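Local coordinates for protein putative aminooxidase (Propionibacterium acnes, PDB 2BA9) that isomerises polyunsaturated fatty acids, producing conjugated linoleic acid, and binds flavin-adenine dinucleotide in a fold related to the flavin-containing amine oxidoreductases, at residues 68-71 against 72-75; 128-132 against 133-137; 174-178 against 179-183; 210-213 against 214-218. One frame throughout, in Å; residues are numbered along the deposited sequence.

Contact 1 of 4, residues 68-71 against 72-75; sequences DTIQ and EIMD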
loop_
_atom_site.group_PDB
_atom_site.type_symbol
_atom_site.label_atom_id
_atom_site.label_comp_id
_atom_site.label_asym_id
_atom_site.label_seq_id
_atom_site.Cartn_x
_atom_site.Cartn_y
_atom_site.Cartn_z
ATOM N N ASP A 68 -15.066 -0.503 -1.025
ATOM C CA ASP A 68 -16.263 -0.467 -0.169
ATOM C C ASP A 68 -15.995 0.093 1.234
ATOM O O ASP A 68 -16.760 0.922 1.725
ATOM C CB ASP A 68 -16.907 -1.856 -0.072
ATOM C CG ASP A 68 -17.658 -2.275 -1.377
ATOM O OD1 ASP A 68 -18.120 -1.402 -2.147
ATOM O OD2 ASP A 68 -17.799 -3.494 -1.622
ATOM N N THR A 69 -14.905 -0.343 1.868
ATOM C CA THR A 69 -14.590 0.116 3.229
ATOM C C THR A 69 -14.240 1.608 3.233
ATOM O O THR A 69 -14.695 2.348 4.098
ATOM C CB THR A 69 -13.466 -0.718 3.863
ATOM O OG1 THR A 69 -13.751 -2.115 3.666
ATOM C CG2 THR A 69 -13.356 -0.435 5.351
ATOM N N ILE A 70 -13.472 2.057 2.247
ATOM C CA ILE A 70 -13.196 3.492 2.126
ATOM C C ILE A 70 -14.487 4.282 1.904
ATOM O O ILE A 70 -14.624 5.379 2.436
ATOM C CB ILE A 70 -12.157 3.839 1.024
ATOM C CG1 ILE A 70 -10.843 3.065 1.259
ATOM C CG2 ILE A 70 -11.894 5.358 0.996
ATOM C CD1 ILE A 70 -10.347 3.050 2.737
ATOM N N GLN A 71 -15.448 3.724 1.162
ATOM C CA GLN A 71 -16.758 4.372 1.029
ATOM C C GLN A 71 -17.435 4.534 2.387
ATOM O O GLN A 71 -18.011 5.590 2.679
ATOM C CB GLN A 71 -17.680 3.602 0.087
ATOM C CG GLN A 71 -19.037 4.278 -0.128
ATOM C CD GLN A 71 -18.902 5.676 -0.685
ATOM O OE1 GLN A 71 -18.446 5.859 -1.813
ATOM N NE2 GLN A 71 -19.292 6.678 0.105
ATOM N N GLU A 72 -17.361 3.502 3.220
ATOM C CA GLU A 72 -17.904 3.580 4.591
ATOM C C GLU A 72 -17.242 4.685 5.428
ATOM O O GLU A 72 -17.906 5.346 6.255
ATOM C CB GLU A 72 -17.741 2.249 5.311
ATOM C CG GLU A 72 -18.832 1.241 5.025
ATOM C CD GLU A 72 -18.583 -0.062 5.748
ATOM O OE1 GLU A 72 -18.061 -0.028 6.882
ATOM O OE2 GLU A 72 -18.898 -1.124 5.175
ATOM N N ILE A 73 -15.938 4.856 5.211
ATOM C CA ILE A 73 -15.155 5.887 5.879
ATOM C C ILE A 73 -15.612 7.266 5.433
ATOM O O ILE A 73 -15.830 8.135 6.278
ATOM C CB ILE A 73 -13.623 5.717 5.634
ATOM C CG1 ILE A 73 -13.108 4.448 6.318
ATOM C CG2 ILE A 73 -12.850 6.922 6.153
ATOM C CD1 ILE A 73 -11.642 4.125 6.021
ATOM N N MET A 74 -15.784 7.471 4.121
ATOM C CA MET A 74 -16.294 8.755 3.600
ATOM C C MET A 74 -17.720 9.079 4.113
ATOM O O MET A 74 -18.049 10.246 4.344
ATOM C CB MET A 74 -16.274 8.783 2.059
ATOM C CG MET A 74 -14.880 8.774 1.429
ATOM S SD MET A 74 -14.897 9.076 -0.362
ATOM C CE MET A 74 -15.243 7.431 -0.983
ATOM N N ASP A 75 -18.563 8.055 4.273
ATOM C CA ASP A 75 -19.924 8.250 4.794
ATOM C C ASP A 75 -19.844 8.869 6.188
ATOM O O ASP A 75 -20.638 9.747 6.556
ATOM C CB ASP A 75 -20.699 6.933 4.921
ATOM C CG ASP A 75 -20.980 6.257 3.593
ATOM O OD1 ASP A 75 -20.903 6.900 2.521
ATOM O OD2 ASP A 75 -21.296 5.049 3.641
#
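Q71 and D75, one turn apart on helix 68-77, join their side chains through a hydrogen bond from NE2 of Q71 to OD1 of D75, 2.9 Å long. The Q71 chain starts with CG anti to the backbone N and then bends at the second torsion (chi2 58°), which carries the amide along the helix to D75. The bond is moderately straight, 151° at the hydrogen. OD1 lies nearly in the amide plane of Q71, whereas NE2 comes to the carboxylate from above its plane; the two flat groups are turned 32° against each other. The other end of the same amide meets M74: the methyl CE lies 3.7 Å from Q71 OE1, placed there by a bend at the last torsion of the methionine, and the two side chains cross at about a right angle.

On another side of the helix I70 and I73 run alongside each other, pointing the same way, and their CD1 methyls meet at 3.7 Å. F408 and M208 lie against I70, and F209 and L212 against I73. E72 reaches out instead to the hydroxyl of Y24 through OE1.

Beneath the side chains, the amides of E72, I73, M74 and D75 bond to the carbonyls of D68, T69, I70 and Q71, the i to i+4 pattern of an alpha-helix. With T69, I70, I73 and M74 buried and D68 and D75 exposed, the helix is amphipathic, here wedged among helices 16-28, 204-215 and 408-423 near the FAD.

Contact 2 of 4, residues 128-132 against 133-137; sequences YDANG and HYNKV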
loop_
_atom_site.group_PDB
_atom_site.type_symbol
_atom_site.label_atom_id
_atom_site.label_comp_id
_atom_site.label_asym_id
_atom_site.label_seq_id
_atom_site.Cartn_x
_atom_site.Cartn_y
_atom_site.Cartn_z
ATOM N N TYR A 128 -9.542 -16.398 -4.329
ATOM C CA TYR A 128 -8.301 -15.616 -4.440
ATOM C C TYR A 128 -8.418 -14.152 -3.970
ATOM O O TYR A 128 -7.446 -13.578 -3.442
ATOM C CB TYR A 128 -7.805 -15.634 -5.905
ATOM C CG TYR A 128 -8.525 -14.641 -6.811
ATOM C CD1 TYR A 128 -7.983 -13.394 -7.055
ATOM C CD2 TYR A 128 -9.748 -14.946 -7.410
ATOM C CE1 TYR A 128 -8.617 -12.481 -7.872
ATOM C CE2 TYR A 128 -10.402 -14.021 -8.238
ATOM C CZ TYR A 128 -9.821 -12.794 -8.460
ATOM O OH TYR A 128 -10.436 -11.847 -9.266
ATOM N N ASP A 129 -9.596 -13.557 -4.175
ATOM C CA ASP A 129 -9.788 -12.122 -3.974
ATOM C C ASP A 129 -10.220 -11.716 -2.577
ATOM O O ASP A 129 -10.370 -10.531 -2.311
ATOM C CB ASP A 129 -10.748 -11.542 -5.015
ATOM C CG ASP A 129 -12.099 -12.234 -5.045
ATOM O OD1 ASP A 129 -12.249 -13.326 -4.464
ATOM O OD2 ASP A 129 -13.009 -11.677 -5.684
ATOM N N ALA A 130 -10.390 -12.684 -1.680
ATOM C CA ALA A 130 -10.708 -12.388 -0.283
ATOM C C ALA A 130 -9.611 -11.496 0.371
ATOM O O ALA A 130 -8.400 -11.622 0.090
ATOM C CB ALA A 130 -10.910 -13.686 0.509
ATOM N N ASN A 131 -10.058 -10.574 1.214
ATOM C CA ASN A 131 -9.157 -9.720 1.960
ATOM C C ASN A 131 -8.383 -10.575 2.968
ATOM O O ASN A 131 -8.925 -11.519 3.544
ATOM C CB ASN A 131 -9.956 -8.603 2.646
ATOM C CG ASN A 131 -9.108 -7.731 3.537
ATOM O OD1 ASN A 131 -9.065 -7.948 4.740
ATOM N ND2 ASN A 131 -8.422 -6.743 2.953
ATOM N N GLY A 132 -7.105 -10.267 3.147
ATOM C CA GLY A 132 -6.251 -11.035 4.055
ATOM C C GLY A 132 -5.884 -12.387 3.468
ATOM O O GLY A 132 -6.264 -12.695 2.333
ATOM N N HIS A 133 -5.136 -13.177 4.236
ATOM C CA HIS A 133 -4.598 -14.459 3.769
ATOM C C HIS A 133 -4.953 -15.639 4.690
ATOM O O HIS A 133 -4.476 -16.764 4.480
ATOM C CB HIS A 133 -3.066 -14.356 3.602
ATOM C CG HIS A 133 -2.623 -13.226 2.716
ATOM N ND1 HIS A 133 -2.070 -13.424 1.469
ATOM C CD2 HIS A 133 -2.642 -11.887 2.905
ATOM C CE1 HIS A 133 -1.772 -12.260 0.926
ATOM N NE2 HIS A 133 -2.118 -11.307 1.775
ATOM N N TYR A 134 -5.813 -15.383 5.682
ATOM C CA TYR A 134 -6.222 -16.381 6.685
ATOM C C TYR A 134 -7.070 -17.493 6.058
ATOM O O TYR A 134 -7.109 -18.622 6.570
ATOM C CB TYR A 134 -6.951 -15.717 7.888
ATOM C CG TYR A 134 -8.028 -14.705 7.534
ATOM C CD1 TYR A 134 -9.309 -15.122 7.275
ATOM C CD2 TYR A 134 -7.751 -13.332 7.446
ATOM C CE1 TYR A 134 -10.299 -14.234 6.943
ATOM C CE2 TYR A 134 -8.749 -12.416 7.108
ATOM C CZ TYR A 134 -10.023 -12.886 6.857
ATOM O OH TYR A 134 -11.054 -12.057 6.514
ATOM N N ASN A 135 -7.745 -17.167 4.956
ATOM C CA ASN A 135 -8.321 -18.178 4.084
ATOM C C ASN A 135 -7.232 -18.606 3.098
ATOM O O ASN A 135 -6.853 -17.842 2.201
ATOM C CB ASN A 135 -9.559 -17.654 3.348
ATOM C CG ASN A 135 -10.594 -17.024 4.291
ATOM O OD1 ASN A 135 -10.822 -15.810 4.257
ATOM N ND2 ASN A 135 -11.229 -17.849 5.121
ATOM N N LYS A 136 -6.706 -19.813 3.294
ATOM C CA LYS A 136 -5.546 -20.305 2.534
ATOM C C LYS A 136 -5.844 -20.373 1.030
ATOM O O LYS A 136 -6.809 -21.022 0.595
ATOM C CB LYS A 136 -5.128 -21.681 3.068
ATOM C CG LYS A 136 -3.778 -22.230 2.570
ATOM C CD LYS A 136 -3.693 -23.771 2.842
ATOM C CE LYS A 136 -2.409 -24.400 2.309
ATOM N NZ LYS A 136 -2.351 -25.917 2.453
ATOM N N VAL A 137 -5.008 -19.714 0.239
ATOM C CA VAL A 137 -5.228 -19.629 -1.205
ATOM C C VAL A 137 -4.717 -20.877 -1.917
ATOM O O VAL A 137 -3.879 -21.610 -1.395
ATOM C CB VAL A 137 -4.567 -18.370 -1.819
ATOM C CG1 VAL A 137 -5.076 -17.089 -1.122
ATOM C CG2 VAL A 137 -3.036 -18.459 -1.741
HETATM O O HOH W 1 -10.385 -9.572 6.608
HETATM O O HOH W 2 -11.526 -12.682 3.981
HETATM O O HOH W 3 -8.352 -14.810 3.382
HETATM O O HOH W 4 -7.318 -15.519 0.938
#
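This is a water-mediated contact round a turn in the loop between helices 106-122 and 145-151, where N131 and G132 face Y134 and N135 across a cluster of ordered waters. Water 1 accepts from Y134 OH at 2.6 Å, lying at the ring edge and in its plane, and donates to N131 OD1. Water 2 lies within bonding distance of Y134 OH (2.7 Å), N131 O (2.9 Å) and N135 OD1 (3.2 Å), more acceptors than it has protons. The backbone of N135 takes part too, its N donating to water 3 at 2.9 Å. Over one face of the Y134 ring, near its centre, sits the oxygen of that third water. The ring is brought back over the turn by a first torsion that sets CG between the backbone N and the carbonyl carbon (chi1 47°), and its CE2 comes within 3.7 Å of N131 O. G132 sits at the bend with a positive phi (74°), which favours glycine.

The loop lies against several helices: the side-chain ND2 of N131 donates to OE1 of E410 on helix 408-423, Y134 forms a cation-pi pair with R421 there, and the H133 ring, bonded to Y379, stacks on Y384 of helix 383-389.

Contact 3 of 4, residues 174-178 against 179-183; sequences DNVPA and AYVLK. With NA (sodium ion), chain B.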
loop_
_atom_site.group_PDB
_atom_site.type_symbol
_atom_site.label_atom_id
_atom_site.label_comp_id
_atom_site.label_asym_id
_atom_site.label_seq_id
_atom_site.Cartn_x
_atom_site.Cartn_y
_atom_site.Cartn_z
ATOM N N ASP A 174 8.535 -11.252 -11.297
ATOM C CA ASP A 174 9.491 -12.361 -11.261
ATOM C C ASP A 174 9.636 -12.979 -9.847
ATOM O O ASP A 174 10.096 -14.109 -9.711
ATOM C CB ASP A 174 10.860 -11.909 -11.795
ATOM C CG ASP A 174 11.515 -10.842 -10.911
ATOM O OD1 ASP A 174 11.325 -9.641 -11.206
ATOM O OD2 ASP A 174 12.213 -11.205 -9.934
ATOM N N ASN A 175 9.248 -12.230 -8.809
ATOM C CA ASN A 175 9.364 -12.697 -7.433
ATOM C C ASN A 175 8.148 -12.465 -6.509
ATOM O O ASN A 175 7.897 -13.275 -5.633
ATOM C CB ASN A 175 10.618 -12.095 -6.801
ATOM C CG ASN A 175 10.550 -10.594 -6.691
ATOM O OD1 ASN A 175 10.148 -10.074 -5.668
ATOM N ND2 ASN A 175 10.937 -9.892 -7.743
ATOM N N VAL A 176 7.393 -11.386 -6.682
ATOM C CA VAL A 176 6.262 -11.104 -5.767
ATOM C C VAL A 176 5.142 -12.121 -5.966
ATOM O O VAL A 176 4.653 -12.280 -7.087
ATOM C CB VAL A 176 5.687 -9.702 -5.970
ATOM C CG1 VAL A 176 4.327 -9.561 -5.260
ATOM C CG2 VAL A 176 6.654 -8.649 -5.493
ATOM N N PRO A 177 4.735 -12.824 -4.891
ATOM C CA PRO A 177 3.712 -13.868 -5.019
ATOM C C PRO A 177 2.347 -13.427 -5.573
ATOM O O PRO A 177 1.852 -12.339 -5.225
ATOM C CB PRO A 177 3.550 -14.373 -3.573
ATOM C CG PRO A 177 4.839 -14.033 -2.900
ATOM C CD PRO A 177 5.256 -12.740 -3.507
ATOM N N ALA A 178 1.735 -14.310 -6.376
ATOM C CA ALA A 178 0.448 -14.039 -7.047
ATOM C C ALA A 178 -0.658 -13.539 -6.105
ATOM O O ALA A 178 -1.444 -12.662 -6.479
ATOM C CB ALA A 178 -0.031 -15.281 -7.806
ATOM N N ALA A 179 -0.698 -14.087 -4.896
ATOM C CA ALA A 179 -1.732 -13.753 -3.889
ATOM C C ALA A 179 -1.819 -12.260 -3.552
ATOM O O ALA A 179 -2.901 -11.724 -3.303
ATOM C CB ALA A 179 -1.478 -14.525 -2.625
ATOM N N TYR A 180 -0.679 -11.595 -3.500
ATOM C CA TYR A 180 -0.678 -10.156 -3.269
ATOM C C TYR A 180 -1.270 -9.437 -4.478
ATOM O O TYR A 180 -2.142 -8.586 -4.329
ATOM C CB TYR A 180 0.740 -9.654 -2.974
ATOM C CG TYR A 180 1.326 -10.227 -1.709
ATOM C CD1 TYR A 180 0.792 -9.903 -0.461
ATOM C CD2 TYR A 180 2.413 -11.089 -1.756
ATOM C CE1 TYR A 180 1.322 -10.426 0.708
ATOM C CE2 TYR A 180 2.964 -11.614 -0.590
ATOM C CZ TYR A 180 2.413 -11.289 0.643
ATOM O OH TYR A 180 2.970 -11.821 1.804
ATOM N N VAL A 181 -0.825 -9.816 -5.673
ATOM C CA VAL A 181 -1.192 -9.089 -6.895
ATOM C C VAL A 181 -2.702 -9.107 -7.073
ATOM O O VAL A 181 -3.316 -8.056 -7.292
ATOM C CB VAL A 181 -0.528 -9.694 -8.163
ATOM C CG1 VAL A 181 -0.994 -8.934 -9.452
ATOM C CG2 VAL A 181 1.029 -9.714 -8.012
ATOM N N LEU A 182 -3.273 -10.310 -6.945
ATOM C CA LEU A 182 -4.662 -10.570 -7.293
ATOM C C LEU A 182 -5.675 -10.194 -6.192
ATOM O O LEU A 182 -6.878 -10.085 -6.465
ATOM C CB LEU A 182 -4.809 -12.024 -7.755
ATOM C CG LEU A 182 -4.099 -12.280 -9.101
ATOM C CD1 LEU A 182 -3.896 -13.765 -9.385
ATOM C CD2 LEU A 182 -4.884 -11.610 -10.242
ATOM N N LYS A 183 -5.185 -9.969 -4.972
ATOM C CA LYS A 183 -5.991 -9.390 -3.887
ATOM C C LYS A 183 -6.150 -7.875 -4.045
ATOM O O LYS A 183 -7.191 -7.325 -3.685
ATOM C CB LYS A 183 -5.413 -9.747 -2.502
ATOM C CG LYS A 183 -5.692 -11.199 -2.112
ATOM C CD LYS A 183 -5.149 -11.591 -0.741
ATOM C CE LYS A 183 -5.279 -13.087 -0.527
ATOM N NZ LYS A 183 -6.697 -13.592 -0.643
HETATM NA NA NA B . -9.468 -6.781 -2.787
HETATM O O HOH W 5 -9.117 -5.375 -4.624
HETATM O O HOH W 6 -8.990 -8.380 -1.047
HETATM O O HOH W 7 -10.102 -8.278 -4.155
#
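The ring of Y180 has P177 at its edge: CD of the proline lies near the ring plane, 3.7 Å from CD2. The pair belongs to the first turn of helix 178-184, with P177 as the N-cap residue. Proline and tyrosine lie side by side and point the same way, so that P177 CG also reaches CE2, at 3.8 Å. Holding the ring there is a first torsion that leaves CG beside the backbone N (chi1 -64°). From outside the two segments, F371 packs edge-to-face with this ring, the H133 ring meets it at an inclined angle, and its hydroxyl is hydrogen-bonded to Y384 and to the backbone N of V374.

Backbone bonds close the first turn. Y180 N donates to P177 O over 3.2 Å, coming from above the carbonyl plane with a bent 139° at the hydrogen, whereas L182 N meets A178 O at 3.0 Å, almost in line with the carbonyl bond. On a further side of the turn V176 CG1 touches both Y180 CB and V181 CG2, each at 4.3 Å; F145 and W161 pack on V181, and F148 on A178.

Ahead of the cap, N175 ND2 donates to D174 OD2 from above the carboxylate plane. Near its other end the helix directs a carbonyl to a sodium ion that is also bound by E410 and three waters; K183 O lies 2.5 Å from the sodium.

Contact 4 of 4, residues 210-213 against 214-218; sequences EHLN and ATLEH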
loop_
_atom_site.group_PDB
_atom_site.type_symbol
_atom_site.label_atom_id
_atom_site.label_comp_id
_atom_site.label_asym_id
_atom_site.label_seq_id
_atom_site.Cartn_x
_atom_site.Cartn_y
_atom_site.Cartn_z
ATOM N N GLU A 210 -7.550 12.400 8.099
ATOM C CA GLU A 210 -7.531 13.496 9.063
ATOM C C GLU A 210 -8.940 13.684 9.625
ATOM O O GLU A 210 -9.130 13.735 10.838
ATOM C CB GLU A 210 -6.988 14.780 8.428
ATOM C CG GLU A 210 -5.513 14.690 8.119
ATOM C CD GLU A 210 -4.972 15.880 7.339
ATOM O OE1 GLU A 210 -5.661 16.444 6.455
ATOM O OE2 GLU A 210 -3.810 16.221 7.590
ATOM N N HIS A 211 -9.940 13.707 8.750
ATOM C CA HIS A 211 -11.320 13.887 9.192
ATOM C C HIS A 211 -11.873 12.674 9.954
ATOM O O HIS A 211 -12.614 12.835 10.917
ATOM C CB HIS A 211 -12.214 14.200 8.011
ATOM C CG HIS A 211 -11.772 15.387 7.222
ATOM N ND1 HIS A 211 -12.088 15.550 5.893
ATOM C CD2 HIS A 211 -11.008 16.454 7.565
ATOM C CE1 HIS A 211 -11.561 16.680 5.457
ATOM N NE2 HIS A 211 -10.897 17.244 6.451
ATOM N N LEU A 212 -11.515 11.467 9.530
ATOM C CA LEU A 212 -11.897 10.271 10.270
ATOM C C LEU A 212 -11.425 10.350 11.728
ATOM O O LEU A 212 -12.184 10.037 12.655
ATOM C CB LEU A 212 -11.331 9.002 9.611
ATOM C CG LEU A 212 -11.580 7.672 10.350
ATOM C CD1 LEU A 212 -13.095 7.393 10.571
ATOM C CD2 LEU A 212 -10.914 6.532 9.604
ATOM N N ASN A 213 -10.166 10.729 11.895
ATOM C CA ASN A 213 -9.554 10.945 13.200
ATOM C C ASN A 213 -10.397 11.891 14.032
ATOM O O ASN A 213 -10.737 11.587 15.172
ATOM C CB ASN A 213 -8.133 11.519 13.017
ATOM C CG ASN A 213 -7.331 11.573 14.319
ATOM O OD1 ASN A 213 -7.206 10.571 15.016
ATOM N ND2 ASN A 213 -6.749 12.743 14.622
ATOM N N ALA A 214 -10.761 13.030 13.439
ATOM C CA ALA A 214 -11.640 13.998 14.083
ATOM C C ALA A 214 -12.972 13.390 14.536
ATOM O O ALA A 214 -13.444 13.694 15.611
ATOM C CB ALA A 214 -11.881 15.196 13.165
ATOM N N THR A 215 -13.561 12.509 13.736
ATOM C CA THR A 215 -14.865 11.914 14.095
ATOM C C THR A 215 -14.786 10.862 15.212
ATOM O O THR A 215 -15.813 10.478 15.781
ATOM C CB THR A 215 -15.544 11.255 12.875
ATOM O OG1 THR A 215 -14.806 10.091 12.503
ATOM C CG2 THR A 215 -15.618 12.221 11.699
ATOM N N LEU A 216 -13.582 10.373 15.497
ATOM C CA LEU A 216 -13.368 9.365 16.541
ATOM C C LEU A 216 -13.627 9.918 17.941
ATOM O O LEU A 216 -13.309 11.075 18.233
ATOM C CB LEU A 216 -11.921 8.838 16.513
ATOM C CG LEU A 216 -11.481 8.113 15.244
ATOM C CD1 LEU A 216 -10.064 7.581 15.400
ATOM C CD2 LEU A 216 -12.483 6.992 14.892
ATOM N N GLU A 217 -14.179 9.052 18.791
ATOM C CA GLU A 217 -14.350 9.300 20.218
ATOM C C GLU A 217 -12.987 9.604 20.852
ATOM O O GLU A 217 -12.881 10.506 21.679
ATOM C CB GLU A 217 -15.008 8.066 20.881
ATOM C CG GLU A 217 -15.534 8.249 22.306
ATOM C CD GLU A 217 -16.138 6.958 22.880
ATOM O OE1 GLU A 217 -16.692 6.147 22.107
ATOM O OE2 GLU A 217 -16.065 6.754 24.110
ATOM N N HIS A 218 -11.951 8.867 20.444
ATOM C CA HIS A 218 -10.580 9.129 20.890
ATOM C C HIS A 218 -9.625 9.269 19.696
ATOM O O HIS A 218 -9.053 8.282 19.219
ATOM C CB HIS A 218 -10.084 8.019 21.828
ATOM C CG HIS A 218 -11.024 7.706 22.945
ATOM N ND1 HIS A 218 -11.028 8.404 24.132
ATOM C CD2 HIS A 218 -11.989 6.763 23.058
ATOM C CE1 HIS A 218 -11.963 7.911 24.926
ATOM N NE2 HIS A 218 -12.560 6.914 24.298
#
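L212 and T215 meet near the C-terminal end of helix 204-215. Backbone bonds change in kind here. A214 N and T215 N still donate to E210 O and H211 O in the i to i+4 manner, but L216 N is shared: it makes a 3.1 Å bond to N213 O, three residues back, and a weak one to L212 O. L216 N lies well above the N213 carbonyl plane; the i to i+3 bond marks a tighter final turn.

Side-chain hydrogen bonding centres on T215. With OG1 between the backbone N and the carbonyl carbon (chi1 69°), the hydroxyl folds back and donates to L212 O over only 2.6 Å. That carbonyl thus receives the hydroxyl as well as the weak L216 bond, and OG1 is in turn bonded by NE of R76. Other polar ends have partners outside the two segments: E210 forms a salt bridge with R55, H211 bonds to D79, and OD1 of N213 accepts from the backbone N of A220.

Apolar contact links the leucines. L212, with CG anti to the backbone N (chi1 176°), brings CD1 within 4.4 Å of L216 CD2, while M23 and L19 of helix 16-28 also pack on L212. L216 itself lies against Y33 and I35 of strand 33-36.

Two methyl-to-oxygen contacts stand apart from this packing. N213 and L216 cross at about a right angle, L216 CD1 coming to 4.2 Å from N213 OD1. Across the turn, T215 CG2 makes a close approach to the carbonyl of H211, 3.2 Å from its O.

The four contacts form two touching pairs. Contacts 2 and 3, with centres 12 Å apart, meet through K183, whose NZ lies 2.7 Å from A130 O and 2.9 Å from Y128 O, probable hydrogen bonds that fasten the loop to the helix. E410 ties both to the sodium site, and the N131 side chain of contact 2 is about 6 Å from the sodium ion. Contacts 1 and 4, centred 14 Å apart, pack helix to helix, I73 CG2 lying 4.0 Å from L212 CD2. Of the four, contact 1 approaches the flavin-adenine dinucleotide most closely, the I70 side chain being about 7 Å from it. Contacts 3 and 4 stand 33 Å apart between centres.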